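Side-chain contact in cell division control protein 45 cdc45 putative (Entamoeba histolytica, PDB 6CC2), which probably takes part in initiating chromosomal DNA replication as a subunit of the replicative helicase complex: residues K40-M45 against T79-D84. Numbering follows the deposited sequence.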
# COMPACT_ATOMS: atom_id res chain seq x y z
N LYS A 40 -7.90 10.81 7.73
CA LYS A 40 -9.11 11.46 7.24
C LYS A 40 -10.26 11.30 8.22
O LYS A 40 -10.95 12.28 8.57
CB LYS A 40 -9.47 10.88 5.85
CG LYS A 40 -10.77 11.39 5.24
CD LYS A 40 -10.73 12.87 5.01
CE LYS A 40 -11.98 13.37 4.31
NZ LYS A 40 -11.92 14.85 4.07
N ILE A 41 -10.48 10.07 8.69
CA ILE A 41 -11.61 9.81 9.58
C ILE A 41 -11.45 10.54 10.91
O ILE A 41 -12.38 11.15 11.43
CB ILE A 41 -11.78 8.28 9.76
CG1 ILE A 41 -12.24 7.67 8.44
CG2 ILE A 41 -12.78 7.98 10.86
CD1 ILE A 41 -12.37 6.14 8.46
N LEU A 42 -10.24 10.46 11.50
CA LEU A 42 -9.97 11.25 12.69
C LEU A 42 -10.16 12.73 12.42
O LEU A 42 -10.72 13.47 13.25
CB LEU A 42 -8.57 10.98 13.21
CG LEU A 42 -8.31 9.54 13.68
CD1 LEU A 42 -6.81 9.36 13.89
CD2 LEU A 42 -9.09 9.20 14.93
N SER A 43 -9.67 13.21 11.27
CA SER A 43 -9.74 14.64 11.02
C SER A 43 -11.17 15.12 10.87
O SER A 43 -11.47 16.27 11.21
CB SER A 43 -8.92 14.99 9.78
OG SER A 43 -9.58 14.52 8.61
N MSE A 44 -12.07 14.28 10.39
CA MSE A 44 -13.47 14.65 10.27
C MSE A 44 -14.11 14.91 11.63
O MSE A 44 -14.87 15.85 11.80
CB MSE A 44 -14.26 13.57 9.53
CG MSE A 44 -13.85 13.42 8.09
SE MSE A 44 -14.47 11.74 7.34
CE MSE A 44 -16.38 12.16 7.16
N MSE A 45 -13.81 14.03 12.59
CA MSE A 45 -14.28 14.20 13.96
C MSE A 45 -13.67 15.45 14.56
O MSE A 45 -14.37 16.26 15.16
CB MSE A 45 -13.91 12.98 14.80
CG MSE A 45 -14.69 11.73 14.43
SE MSE A 45 -14.32 10.30 15.68
CE MSE A 45 -12.81 9.49 14.74
N THR A 79 -0.95 16.34 22.10
CA THR A 79 -1.23 14.95 21.83
C THR A 79 -0.59 14.61 20.49
O THR A 79 -0.61 15.42 19.56
CB THR A 79 -2.73 14.68 21.74
OG1 THR A 79 -3.37 15.04 22.96
CG2 THR A 79 -3.01 13.22 21.49
N VAL A 80 -0.03 13.40 20.39
CA VAL A 80 0.45 12.88 19.11
C VAL A 80 -0.22 11.54 18.85
O VAL A 80 -0.43 10.74 19.77
CB VAL A 80 1.99 12.73 19.07
CG1 VAL A 80 2.62 14.08 19.30
CG2 VAL A 80 2.46 11.70 20.09
N PHE A 81 -0.57 11.31 17.59
CA PHE A 81 -1.00 10.02 17.08
C PHE A 81 0.05 9.53 16.10
O PHE A 81 0.47 10.29 15.22
CB PHE A 81 -2.35 10.13 16.36
CG PHE A 81 -3.50 10.29 17.26
CD1 PHE A 81 -3.84 11.54 17.76
CD2 PHE A 81 -4.29 9.20 17.61
CE1 PHE A 81 -4.94 11.69 18.58
CE2 PHE A 81 -5.38 9.36 18.44
CZ PHE A 81 -5.70 10.60 18.93
N PHE A 82 0.47 8.28 16.25
CA PHE A 82 1.32 7.59 15.29
C PHE A 82 0.43 6.62 14.53
O PHE A 82 -0.21 5.74 15.14
CB PHE A 82 2.46 6.87 15.99
CG PHE A 82 3.37 7.78 16.78
CD1 PHE A 82 3.71 9.04 16.31
CD2 PHE A 82 3.89 7.37 17.99
CE1 PHE A 82 4.55 9.88 17.02
CE2 PHE A 82 4.74 8.20 18.71
CZ PHE A 82 5.07 9.47 18.23
N ILE A 83 0.35 6.79 13.21
CA ILE A 83 -0.59 6.03 12.37
C ILE A 83 0.18 5.06 11.47
O ILE A 83 0.98 5.48 10.62
CB ILE A 83 -1.47 6.98 11.54
CG1 ILE A 83 -2.29 7.88 12.47
CG2 ILE A 83 -2.37 6.20 10.60
CD1 ILE A 83 -3.10 8.94 11.76
N ASP A 84 -0.11 3.77 11.67
CA ASP A 84 0.46 2.64 10.90
C ASP A 84 1.97 2.54 11.06
O ASP A 84 2.66 1.99 10.22
CB ASP A 84 0.05 2.67 9.42
CG ASP A 84 -0.42 1.29 8.90
OD1 ASP A 84 -0.52 0.34 9.71
OD2 ASP A 84 -0.71 1.15 7.69
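Helix residue Leu42 and strand residue Phe81 form the closest backbone pair, with 10.1 Å between Leu42 CA and Phe81 CA, a gap that side chains alone bridge. One branch of one leucine does the bridging: Leu42 CD1 approaches both Phe81 and Ile83, whose CB atoms lie on the strand face turned toward the helix, while the intervening Val80 and Phe82 project from the opposite face of the sheet. The methyl lies 4.3 Å from Ile83 CD1, a meeting of branch tips. It comes obliquely to the Phe81 ring, 4.5 Å from Phe81 CD2. Both distances are at the long end of apolar contact and no hydrogen bond crosses, consistent with the modest 93 Å² buried in total. Leu42 reaches the strand because its CD1 continues the chain anti to CA (chi2 168°); Ile83 answers with a CD1 likewise anti to CA.

Topologically, helix 33-48 is the connection of a beta-alpha-beta crossover between the adjacent parallel strands 24-29 and 53-57. Strand 77-83 lies on the other side of strand 24-29, so the contact ties the crossover helix to the interior of the parallel sheet, consistent with the DHH-type alpha/beta domain known from the RecJ-related Cdc45 family. Leu42 also touches Leu27 of strand 24-29 and Ala186 of helix 182-192, and Phe81 meets the ring of Tyr104.

Within the helix, Ser43 OG turns back to Lys40 O at 2.6 Å. It arrives 29° out of the carbonyl plane, from the same face as Met44 N. The helical bond from Met44 N to Lys40 O measures 2.9 Å, so this carbonyl oxygen accepts from both Ser43 OG and Met44 N.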